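Protein-glutamine gamma-glutamyltransferase (Pseudomonas aeruginosa PAO1, PDB 6G49) shows transglutaminase activity in vitro, carried by its periplasmic domain, most of which is present here, and is critical for the viability of the bacterium. Local coordinates at residues A[39-43]-A[44-48]; A[166-170]-A[171-175]; A[196-200]-A[201-205]; A[208-211]-A[212-216]; A[232-235]-A[236-240]. All coordinates share one frame; numbering follows the deposited sequence. Where two conformers were deposited one is given.

Contact 1: residues A[39-43]-A[44-48]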
# COMPACT_ATOMS: atom_id res chain seq x y z
N GLU A 39 -3.75 4.11 -11.73
CA GLU A 39 -3.31 2.73 -11.82
C GLU A 39 -1.79 2.63 -11.75
O GLU A 39 -1.25 1.51 -11.62
CB GLU A 39 -3.80 2.03 -13.07
CG GLU A 39 -3.19 2.56 -14.34
CD GLU A 39 -3.57 3.94 -14.79
OE1 GLU A 39 -4.67 4.44 -14.40
OE2 GLU A 39 -2.80 4.51 -15.60
N SER A 40 -1.07 3.75 -11.84
CA SER A 40 0.40 3.70 -11.79
C SER A 40 0.90 4.87 -10.94
O SER A 40 0.14 5.85 -10.60
CB SER A 40 0.98 3.71 -13.17
OG SER A 40 0.84 5.00 -13.72
N MET A 41 2.13 4.77 -10.50
CA MET A 41 2.73 5.92 -9.88
C MET A 41 4.25 5.83 -9.88
O MET A 41 4.88 4.81 -9.69
CB MET A 41 2.27 6.05 -8.44
CG MET A 41 2.64 4.86 -7.63
SD MET A 41 1.97 5.19 -6.04
CE MET A 41 3.49 5.48 -5.18
N ALA A 42 4.80 7.01 -10.11
CA ALA A 42 6.18 7.26 -9.94
C ALA A 42 6.39 7.87 -8.56
O ALA A 42 5.49 8.58 -8.11
CB ALA A 42 6.64 8.19 -11.00
N PRO A 43 7.52 7.63 -7.88
CA PRO A 43 7.88 8.40 -6.67
C PRO A 43 7.72 9.89 -7.01
O PRO A 43 8.26 10.39 -8.02
CB PRO A 43 9.28 7.90 -6.34
CG PRO A 43 9.25 6.47 -6.83
CD PRO A 43 8.53 6.60 -8.17
N GLY A 44 6.94 10.58 -6.17
CA GLY A 44 6.54 11.96 -6.42
C GLY A 44 5.07 12.12 -6.72
O GLY A 44 4.43 13.15 -6.46
N ASP A 45 4.42 11.10 -7.27
CA ASP A 45 3.09 11.24 -7.71
C ASP A 45 2.13 11.25 -6.53
O ASP A 45 1.11 11.96 -6.59
CB ASP A 45 2.57 10.14 -8.66
CG ASP A 45 3.17 10.22 -10.06
OD1 ASP A 45 3.73 11.28 -10.39
OD2 ASP A 45 3.16 9.21 -10.78
N ILE A 46 2.44 10.54 -5.45
CA ILE A 46 1.54 10.54 -4.30
C ILE A 46 1.70 11.85 -3.52
O ILE A 46 0.74 12.34 -2.92
CB ILE A 46 1.70 9.28 -3.40
CG1 ILE A 46 1.62 8.02 -4.23
CG2 ILE A 46 0.62 9.31 -2.30
CD1 ILE A 46 0.38 7.96 -5.07
N ALA A 47 2.90 12.41 -3.55
CA ALA A 47 3.16 13.70 -2.94
C ALA A 47 2.25 14.75 -3.59
O ALA A 47 1.72 15.69 -2.93
CB ALA A 47 4.62 14.01 -3.05
N GLU A 48 2.03 14.64 -4.90
CA GLU A 48 1.09 15.59 -5.55
C GLU A 48 -0.32 15.48 -4.92
O GLU A 48 -0.97 16.49 -4.66
CB GLU A 48 1.14 15.41 -7.07
CG GLU A 48 0.05 16.24 -7.75
CD GLU A 48 0.17 16.44 -9.26
OE1 GLU A 48 1.24 16.10 -9.81
OE2 GLU A 48 -0.81 16.94 -9.87
O HOH W 1 0.37 8.57 -11.39
O HOH W 2 7.01 11.73 -9.92

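Contact 2: residues A[166-170]-A[171-175]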
# COMPACT_ATOMS: atom_id res chain seq x y z
N SER A 166 -1.63 -18.49 1.84
CA SER A 166 -0.58 -19.25 2.50
C SER A 166 0.20 -20.11 1.49
O SER A 166 1.38 -20.33 1.70
CB SER A 166 -1.12 -20.08 3.65
OG SER A 166 -2.08 -20.96 3.14
N SER A 167 -0.48 -20.60 0.44
CA SER A 167 0.12 -21.20 -0.76
C SER A 167 -0.10 -20.27 -1.95
O SER A 167 -1.20 -19.88 -2.20
CB SER A 167 -0.51 -22.55 -1.09
OG SER A 167 -0.13 -23.44 -0.10
N ILE A 168 0.98 -19.88 -2.60
CA ILE A 168 0.93 -18.81 -3.62
C ILE A 168 0.84 -19.47 -4.99
O ILE A 168 1.53 -20.45 -5.29
CB ILE A 168 2.10 -17.83 -3.42
CG1 ILE A 168 1.88 -16.53 -4.20
CG2 ILE A 168 3.45 -18.49 -3.74
CD1 ILE A 168 3.01 -15.53 -4.04
N ASP A 169 -0.04 -18.93 -5.82
CA ASP A 169 -0.10 -19.27 -7.19
C ASP A 169 1.26 -19.01 -7.83
O ASP A 169 1.86 -17.96 -7.62
CB ASP A 169 -1.13 -18.42 -7.95
CG ASP A 169 -1.36 -18.88 -9.36
OD1 ASP A 169 -0.49 -18.67 -10.25
OD2 ASP A 169 -2.45 -19.33 -9.60
N PRO A 170 1.86 -19.96 -8.59
CA PRO A 170 3.17 -19.70 -9.22
C PRO A 170 3.26 -18.48 -10.11
O PRO A 170 4.31 -17.85 -10.11
CB PRO A 170 3.45 -21.03 -9.99
CG PRO A 170 2.09 -21.59 -10.18
CD PRO A 170 1.34 -21.30 -8.90
N ARG A 171 2.18 -18.12 -10.79
CA ARG A 171 2.16 -16.93 -11.63
C ARG A 171 2.27 -15.68 -10.75
O ARG A 171 2.97 -14.75 -11.12
CB ARG A 171 0.91 -16.86 -12.50
CG ARG A 171 0.83 -17.93 -13.58
CD ARG A 171 -0.59 -18.01 -14.12
NE ARG A 171 -1.55 -18.23 -13.05
CZ ARG A 171 -2.87 -18.37 -13.21
NH1 ARG A 171 -3.40 -18.25 -14.42
NH2 ARG A 171 -3.64 -18.63 -12.17
N THR A 172 1.54 -15.67 -9.64
CA THR A 172 1.58 -14.54 -8.69
C THR A 172 2.97 -14.37 -8.08
O THR A 172 3.53 -13.29 -7.96
CB THR A 172 0.53 -14.71 -7.60
OG1 THR A 172 -0.70 -14.86 -8.30
CG2 THR A 172 0.46 -13.46 -6.74
N ARG A 173 3.56 -15.50 -7.70
CA ARG A 173 4.92 -15.52 -7.19
C ARG A 173 5.89 -14.92 -8.22
O ARG A 173 6.71 -14.07 -7.87
CB ARG A 173 5.31 -16.93 -6.75
CG ARG A 173 6.59 -17.02 -5.96
CD ARG A 173 6.80 -18.48 -5.50
NE ARG A 173 7.82 -18.65 -4.53
CZ ARG A 173 7.86 -19.75 -3.78
NH1 ARG A 173 6.92 -20.67 -3.92
NH2 ARG A 173 8.81 -19.88 -2.89
N TRP A 174 5.84 -15.41 -9.47
CA TRP A 174 6.72 -14.97 -10.51
C TRP A 174 6.56 -13.47 -10.76
O TRP A 174 7.55 -12.71 -10.91
CB TRP A 174 6.50 -15.76 -11.80
CG TRP A 174 7.61 -15.69 -12.78
CD1 TRP A 174 7.78 -14.93 -13.89
CD2 TRP A 174 8.81 -16.47 -12.66
NE1 TRP A 174 9.01 -15.19 -14.46
CE2 TRP A 174 9.67 -16.09 -13.70
CE3 TRP A 174 9.21 -17.45 -11.75
CZ2 TRP A 174 10.90 -16.74 -13.92
CZ3 TRP A 174 10.42 -18.08 -11.95
CH2 TRP A 174 11.24 -17.71 -13.02
N ARG A 175 5.31 -13.03 -10.87
CA ARG A 175 4.98 -11.64 -11.16
C ARG A 175 5.59 -10.72 -10.07
O ARG A 175 6.06 -9.64 -10.41
CB ARG A 175 3.46 -11.49 -11.18
CG ARG A 175 2.97 -10.06 -11.15
CD ARG A 175 1.45 -10.07 -11.06
NE ARG A 175 0.85 -10.41 -12.32
CZ ARG A 175 -0.45 -10.25 -12.60
NH1 ARG A 175 -1.25 -9.82 -11.63
NH2 ARG A 175 -0.89 -10.43 -13.86

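Contact 3: residues A[196-200]-A[201-205]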
# COMPACT_ATOMS: atom_id res chain seq x y z
N GLN A 196 22.20 -12.73 1.69
CA GLN A 196 23.34 -13.54 2.25
C GLN A 196 23.34 -13.46 3.78
O GLN A 196 23.67 -14.44 4.39
CB GLN A 196 24.68 -13.05 1.69
CG GLN A 196 24.85 -13.34 0.20
CD GLN A 196 24.45 -14.74 -0.24
OE1 GLN A 196 23.43 -14.94 -0.90
NE2 GLN A 196 25.27 -15.73 0.10
N ALA A 197 22.95 -12.32 4.37
CA ALA A 197 22.96 -12.15 5.80
C ALA A 197 21.71 -12.71 6.48
O ALA A 197 21.78 -12.99 7.67
CB ALA A 197 23.14 -10.70 6.15
N HIS A 198 20.56 -12.79 5.78
CA HIS A 198 19.27 -13.11 6.45
C HIS A 198 18.51 -14.13 5.61
O HIS A 198 17.90 -13.79 4.58
CB HIS A 198 18.42 -11.84 6.69
CG HIS A 198 19.18 -10.74 7.36
ND1 HIS A 198 19.39 -10.72 8.72
CD2 HIS A 198 19.77 -9.64 6.86
CE1 HIS A 198 20.10 -9.64 9.02
NE2 HIS A 198 20.35 -8.98 7.90
N ALA A 199 18.58 -15.38 6.05
CA ALA A 199 17.91 -16.49 5.41
C ALA A 199 16.40 -16.35 5.51
O ALA A 199 15.68 -16.75 4.60
CB ALA A 199 18.34 -17.78 6.09
N GLN A 200 15.91 -15.88 6.66
CA GLN A 200 14.50 -15.82 6.95
C GLN A 200 13.97 -14.49 6.42
O GLN A 200 14.54 -13.43 6.72
CB GLN A 200 14.23 -15.93 8.43
CG GLN A 200 14.74 -17.21 9.05
CD GLN A 200 14.06 -17.44 10.38
OE1 GLN A 200 12.86 -17.23 10.52
NE2 GLN A 200 14.83 -17.84 11.39
N PRO A 201 12.92 -14.51 5.58
CA PRO A 201 12.34 -13.27 5.04
C PRO A 201 12.04 -12.25 6.14
O PRO A 201 12.33 -11.08 5.93
CB PRO A 201 11.03 -13.76 4.40
CG PRO A 201 11.36 -15.17 3.97
CD PRO A 201 12.21 -15.71 5.10
N GLN A 202 11.46 -12.68 7.28
CA GLN A 202 11.05 -11.75 8.32
C GLN A 202 12.25 -10.98 8.89
O GLN A 202 12.19 -9.78 9.14
CB GLN A 202 10.29 -12.45 9.44
CG GLN A 202 8.79 -12.26 9.26
CD GLN A 202 7.98 -12.94 10.33
OE1 GLN A 202 8.35 -12.98 11.50
NE2 GLN A 202 6.84 -13.47 9.91
N ALA A 203 13.38 -11.67 9.04
CA ALA A 203 14.61 -11.06 9.44
C ALA A 203 15.15 -10.10 8.38
O ALA A 203 15.76 -9.04 8.75
CB ALA A 203 15.65 -12.15 9.71
N LEU A 204 15.02 -10.43 7.09
CA LEU A 204 15.53 -9.55 6.09
C LEU A 204 14.69 -8.25 6.09
O LEU A 204 15.23 -7.13 5.99
CB LEU A 204 15.49 -10.27 4.74
CG LEU A 204 16.33 -9.65 3.65
CD1 LEU A 204 16.74 -10.66 2.60
CD2 LEU A 204 15.62 -8.47 2.95
N VAL A 205 13.38 -8.42 6.11
CA VAL A 205 12.44 -7.27 6.15
C VAL A 205 12.80 -6.39 7.35
O VAL A 205 12.89 -5.15 7.24
CB VAL A 205 11.00 -7.77 6.23
CG1 VAL A 205 10.05 -6.64 6.66
CG2 VAL A 205 10.61 -8.33 4.87

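Contact 4: residues A[208-211]-A[212-216]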
# COMPACT_ATOMS: atom_id res chain seq x y z
N LEU A 208 15.92 -4.37 6.68
CA LEU A 208 15.68 -3.29 5.79
C LEU A 208 14.94 -2.14 6.49
O LEU A 208 15.27 -0.95 6.26
CB LEU A 208 14.90 -3.87 4.60
CG LEU A 208 14.64 -2.98 3.41
CD1 LEU A 208 15.87 -2.24 2.94
CD2 LEU A 208 14.07 -3.81 2.25
N LEU A 209 13.92 -2.45 7.31
CA LEU A 209 13.20 -1.41 8.06
C LEU A 209 14.18 -0.66 8.96
O LEU A 209 14.10 0.57 9.15
CB LEU A 209 12.09 -2.07 8.86
CG LEU A 209 10.92 -2.56 8.03
CD1 LEU A 209 9.97 -3.32 8.96
CD2 LEU A 209 10.25 -1.38 7.31
N GLN A 210 15.17 -1.38 9.50
CA GLN A 210 16.14 -0.77 10.38
C GLN A 210 16.99 0.27 9.64
O GLN A 210 17.42 1.30 10.21
CB GLN A 210 17.03 -1.86 11.00
CG GLN A 210 16.46 -2.44 12.28
CD GLN A 210 17.54 -3.30 12.90
OE1 GLN A 210 18.27 -2.87 13.80
NE2 GLN A 210 17.72 -4.47 12.32
N ARG A 211 17.25 0.07 8.35
CA ARG A 211 18.04 1.03 7.59
C ARG A 211 17.28 2.37 7.52
O ARG A 211 17.84 3.47 7.62
CB ARG A 211 18.39 0.55 6.18
CG ARG A 211 19.38 -0.59 6.16
CD ARG A 211 19.59 -0.98 4.71
NE ARG A 211 20.18 0.08 3.91
CZ ARG A 211 21.50 0.23 3.76
NH1 ARG A 211 22.33 -0.61 4.36
NH2 ARG A 211 21.96 1.22 3.03
N PHE A 212 15.97 2.31 7.31
CA PHE A 212 15.22 3.51 7.25
C PHE A 212 15.17 4.18 8.63
O PHE A 212 15.10 5.40 8.74
CB PHE A 212 13.79 3.24 6.74
CG PHE A 212 13.68 2.81 5.30
CD1 PHE A 212 14.15 3.60 4.27
CD2 PHE A 212 13.13 1.58 4.98
CE1 PHE A 212 14.04 3.22 2.95
CE2 PHE A 212 13.01 1.19 3.66
CZ PHE A 212 13.46 2.01 2.64
N ASN A 213 15.11 3.36 9.67
CA ASN A 213 14.99 3.89 11.02
C ASN A 213 16.29 4.60 11.44
O ASN A 213 16.23 5.69 11.99
CB ASN A 213 14.63 2.79 11.99
CG ASN A 213 14.28 3.33 13.37
OD1 ASN A 213 13.46 4.25 13.49
ND2 ASN A 213 14.82 2.69 14.38
N HIS A 214 17.44 4.04 11.14
CA HIS A 214 18.74 4.58 11.66
C HIS A 214 19.40 5.64 10.77
O HIS A 214 20.23 6.42 11.27
CB HIS A 214 19.67 3.41 11.86
CG HIS A 214 19.21 2.53 12.97
ND1 HIS A 214 19.50 1.19 13.02
CD2 HIS A 214 18.49 2.79 14.08
CE1 HIS A 214 18.97 0.67 14.11
NE2 HIS A 214 18.32 1.62 14.76
N GLU A 215 19.16 5.63 9.45
CA GLU A 215 19.80 6.54 8.54
C GLU A 215 18.97 7.80 8.49
O GLU A 215 17.81 7.77 8.88
CB GLU A 215 20.01 5.89 7.18
CG GLU A 215 20.90 4.68 7.26
CD GLU A 215 20.97 3.93 5.95
OE1 GLU A 215 20.72 4.57 4.89
OE2 GLU A 215 21.26 2.71 5.98
N PRO A 216 19.58 8.92 8.05
CA PRO A 216 18.93 10.22 8.11
C PRO A 216 17.95 10.47 6.95
O PRO A 216 18.04 11.45 6.22
CB PRO A 216 20.13 11.18 8.12
CG PRO A 216 21.15 10.47 7.27
CD PRO A 216 20.99 9.01 7.62
O HOH W 3 19.94 3.17 2.59

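Contact 5: residues A[232-235]-A[236-240]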
# COMPACT_ATOMS: atom_id res chain seq x y z
N ASP A 232 18.35 3.72 -6.33
CA ASP A 232 19.71 3.96 -5.76
C ASP A 232 19.80 5.41 -5.23
O ASP A 232 20.34 5.60 -4.13
CB ASP A 232 20.78 3.77 -6.85
CG ASP A 232 21.07 2.34 -7.23
OD1 ASP A 232 20.35 1.45 -6.72
OD2 ASP A 232 22.03 2.12 -8.09
N ASP A 233 19.40 6.36 -6.05
CA ASP A 233 19.54 7.81 -5.72
C ASP A 233 18.81 8.11 -4.40
O ASP A 233 19.32 8.80 -3.49
CB ASP A 233 19.10 8.71 -6.87
CG ASP A 233 19.99 8.60 -8.11
OD1 ASP A 233 21.07 8.00 -8.01
OD2 ASP A 233 19.52 9.02 -9.17
N PHE A 234 17.59 7.59 -4.27
CA PHE A 234 16.82 7.75 -3.05
C PHE A 234 17.48 7.04 -1.88
O PHE A 234 17.64 7.63 -0.82
CB PHE A 234 15.37 7.31 -3.26
CG PHE A 234 14.63 7.14 -1.96
CD1 PHE A 234 14.22 8.26 -1.21
CD2 PHE A 234 14.27 5.89 -1.50
CE1 PHE A 234 13.55 8.09 -0.01
CE2 PHE A 234 13.59 5.72 -0.30
CZ PHE A 234 13.19 6.83 0.44
N LEU A 235 17.84 5.75 -1.99
CA LEU A 235 18.32 5.02 -0.81
C LEU A 235 19.70 5.50 -0.30
O LEU A 235 19.98 5.30 0.84
CB LEU A 235 18.44 3.53 -1.13
CG LEU A 235 17.12 2.79 -1.23
CD1 LEU A 235 17.35 1.34 -1.70
CD2 LEU A 235 16.40 2.82 0.11
N PHE A 236 20.55 5.92 -1.23
CA PHE A 236 22.01 6.07 -0.91
C PHE A 236 22.48 7.53 -1.07
O PHE A 236 23.57 7.84 -0.59
CB PHE A 236 22.86 5.14 -1.76
CG PHE A 236 22.41 3.71 -1.70
CD1 PHE A 236 22.46 3.01 -0.51
CD2 PHE A 236 21.95 3.07 -2.84
CE1 PHE A 236 22.03 1.69 -0.45
CE2 PHE A 236 21.51 1.76 -2.78
CZ PHE A 236 21.53 1.08 -1.58
N ASP A 237 21.74 8.38 -1.78
CA ASP A 237 22.16 9.78 -2.07
C ASP A 237 21.25 10.77 -1.36
O ASP A 237 21.66 11.41 -0.38
CB ASP A 237 22.31 10.03 -3.57
CG ASP A 237 23.27 9.08 -4.28
OD1 ASP A 237 24.06 8.40 -3.57
OD2 ASP A 237 23.21 9.02 -5.55
N THR A 238 19.98 10.90 -1.78
CA THR A 238 19.10 11.94 -1.27
C THR A 238 18.54 11.53 0.11
O THR A 238 18.28 12.41 0.95
CB THR A 238 17.99 12.31 -2.26
OG1 THR A 238 17.05 11.21 -2.31
CG2 THR A 238 18.50 12.66 -3.63
N ARG A 239 18.20 10.24 0.30
CA ARG A 239 17.46 9.77 1.47
C ARG A 239 16.30 10.68 1.81
O ARG A 239 15.99 10.91 2.98
CB ARG A 239 18.38 9.54 2.66
CG ARG A 239 19.41 8.47 2.43
CD ARG A 239 20.14 8.15 3.71
NE ARG A 239 20.99 6.98 3.68
CZ ARG A 239 22.19 6.94 3.11
NH1 ARG A 239 22.63 8.01 2.47
NH2 ARG A 239 22.91 5.83 3.11
N SER A 240 15.58 11.12 0.79
CA SER A 240 14.48 12.03 0.98
C SER A 240 13.36 11.71 0.01
O SER A 240 13.61 11.63 -1.22
CB SER A 240 14.93 13.48 0.79
OG SER A 240 13.84 14.37 0.94

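Contact 1: residues A[39-43]-A[44-48]
Asp45 reaches back from the start of helix 45-50 to the backbone of Ala42, closing the tight turn that leads out of strand 40-41. Its CB lies 3.4 Å from the carbonyl oxygen of Ala42 and borders Met41 CB. With CG anti to its own carbonyl carbon (chi1 -72°), the carboxylate folds over Ala42, and OD2 accepts from Ala42 N at 2.8 Å. That bond is almost straight at hydrogen (173°), although the N-H arrives from above the carboxylate plane. OD2 also accepts a hydrogen bond from water 1, which donates in addition to Ser40 O, while OD1 has a weak bond from water 2, itself bound to Pro43 O.

The backbone answers in the other direction: Asp45 N donates to Ala42 O at 2.9 Å, the closing bond of a type II beta turn with Pro43 and Gly44 at its corners. Gly44 has phi 112°, where a CB would press against the preceding carbonyl oxygen, so the turn calls for glycine. Next to the turn, the thioether of Met41, in the conformer given (one of two), crosses the CG1-CD1 arm of Ile46; how closely they meet is tentative. Ile46 also touches Cys243, the nucleophile by similarity, so the turn sits against the probable active site.

Arg85 makes a salt bridge to Asp45 OD2 and also binds Ser40 OG. One carboxylate oxygen thus gathers an amide, a water and a guanidinium, a setting that probably favours the ionised form of Asp45.

Contact 2: residues A[166-170]-A[171-175]
A local salt bridge between Asp169 and Arg171 lies at the protein surface, at the junction where the loop after strand 163-164 turns into helix 170-175. The evidence lies in the carboxylate. OD1 accepts Arg171 N at 2.8 Å through its anti lone pair, and on its syn side it also receives Arg171 NE at 3.0 Å. OD2 takes Arg171 NH2 at 2.9 Å, again on the syn side; these two side-chain donors both stand somewhat out of the carboxylate plane.

The result is a side-on, two-nitrogen salt bridge, with one oxygen for each nitrogen. Both acceptors lie close to the guanidinium plane, and the carboxylate plane is turned 25° from it. A bend in the arginine chain at chi3 (-55°) turns the NE/NH2 edge back toward the carboxylate. Three bonds therefore fix the rotation of the carboxylate.

This is a classical N-cap: the side chain of Asp169 serves a first-turn amide, that of Arg171, and its carbonyl opens the helical bonding. Asp169 O accepts Arg173 N at 3.0 Å, and Pro170 O accepts Trp174 N one residue further along. Pro170 fills the first helical position, where its lack of an N-H costs no helix bond.

On another side of the turn, Ile168 lays its CD1 3.7 Å from Arg173 CA, while its CG2 meets the extended arginine chain at CD, 3.8 Å away; the two side chains cross at about a right angle. Trp293 of strand 286-294 touches both Ile168 and Arg173, and Trp92 adds a cation-pi contact to Arg171.

Contact 3: residues A[196-200]-A[201-205]
The imidazole of His198 is sandwiched between the end of helix 185-197 and the start of helix 201-214. Over one face, 3.5 Å above the plane and shifted toward the rim, sits the methyl CB of Ala197. The opposite face is met by the carbonyl oxygen of Ala203, also near the rim, with ND1 4.0 Å from that oxygen. The torsion chi1 of -51° sets the ring beside the histidine's own backbone N, tipped so that the carbonyl lies over its face.

Closer to the backbone, His198 CB carries the packing: it lies 3.7 Å from Leu204 N and 3.9 Å from Leu204 CB, and Ala203 CB is nearly as close. His198 is the first residue to leave helical angles after helix 185-197. Two residues later Gln200 stands at the N-cap of helix 201-214, so the pair forms a short helix-to-helix link. Its connecting bond is Leu204 N to Gln200 O, 3.1 Å long. Pro201 opens the helix, and its ring nitrogen has no hydrogen to offer.

Leu204 continues inward to Leu254 of helix 243-256 and to Ile259, whereas Gln202 has weak bonds to Gln294 and Gln297. Across the link itself, the side chains contribute hydrophobic and ring-face contacts, and a backbone bond supplies the polar tie. The chemistry implies a corner joined by apolar contacts and one backbone hydrogen bond, with no ion pair between its two segments.

Contact 4: residues A[208-211]-A[212-216]
Arg211 and Glu215 meet where helix 201-214 ends: backbone bonds of the i to i+4 kind run from Asn213 N to Leu209 O, His214 N to Gln210 O and Glu215 N to Arg211 O, the last at 3.1 Å, before Glu215 leaves helical angles. The glutamate, extended beyond CG, sets OE2 over the centre of one guanidinium face, 3.3 Å from Arg211 CZ. Carboxylate and guanidinium planes stand 85° apart. This salt bridge is one of charge alone, for no N-H of Arg211 points at OE2. A bend at chi3 (63°) turns the guanidinium face toward Glu215 OE2, and water 3 completes the link, accepting from Arg211 NH2 at 2.8 Å and donating to Glu215 OE1.

Alongside, Gln210, in the conformer given, points the same way as His214. On the inner side Phe212 CD2 lies 3.6 Å from Leu208 O.

Arg239, just after helix 230-238, forms a salt bridge to Glu215 OE1. Leu208 packs on helix 243-256, and Phe212 meets Phe217 and Tyr246 edge-to-face while touching Phe234 and Leu235 of helix 230-238, so this helix end is wedged against both neighbours.

Contact 5: residues A[232-235]-A[236-240]
Asp233 O carries the central polar interaction, accepting two backbone N-H groups at the end of helix 230-238. Thr238 N approaches it nearly head-on at 2.8 Å, an i to i+5 bond that marks a wider pi-type turn. Asp237 N reaches the same oxygen at 3.0 Å, but from above the carbonyl plane. One residue earlier, Phe236 N keeps the ordinary i to i+4 bond to Asp232 O; afterwards, Arg239 N has a weak bond to Phe234 O. Arg239 then takes positive phi and ends the helix.

Among the side chains, Asp233 OD1 and Asp237 OD2 come within 3.4 Å, two like charges with their carboxylate planes 23° apart. Arg186 probably offsets this, through a salt bridge to Asp237 and a long, weak ion pair to Asp233, whose other oxygen accepts from Gly227 N. Arg239, bridged to Glu215, turns a guanidinium face to Leu235 O, 3.4 Å above the plane and toward its rim.

Packing lies further out. Leu235 CB stands over the centre of the Phe236 ring, 3.8 Å from its centroid and 5° off the normal, a CH-pi contact. The ring takes this place with CG beside its own backbone N (chi1 -52°). Phe234 presents its edge to Ser240, with CD1 3.4 Å from Ser240 O, and meets Tyr246 edge-to-face.

The helix thus runs into strand 240-241 shortly before Cys243, the nucleophile by similarity. With two acidic groups so close, the salt bridge from Arg186 probably favours an ionised Asp237.

In the fold
Contacts 4 and 5 touch each other, joining the ends of two helices. Contacts 3 and 4 share helix 201-214, at its start and its finish, with centres about 15 Å apart. Contacts 2 and 3 are surface corners, and both lie at helix starts; contact 2 is charged, contact 3 largely apolar. Contacts 1, 4 and 5 are partly buried. Contact 1 reaches Cys243 directly through Ile46, whereas the nearest rings of contacts 4 and 5 lie about 11 and 9 Å from it, side chain to side chain. Carboxylates recur in different roles: gripping a turn in contact 1, capping in contact 2, a face-on arginine pair in contact 4, and two close aspartates in contact 5.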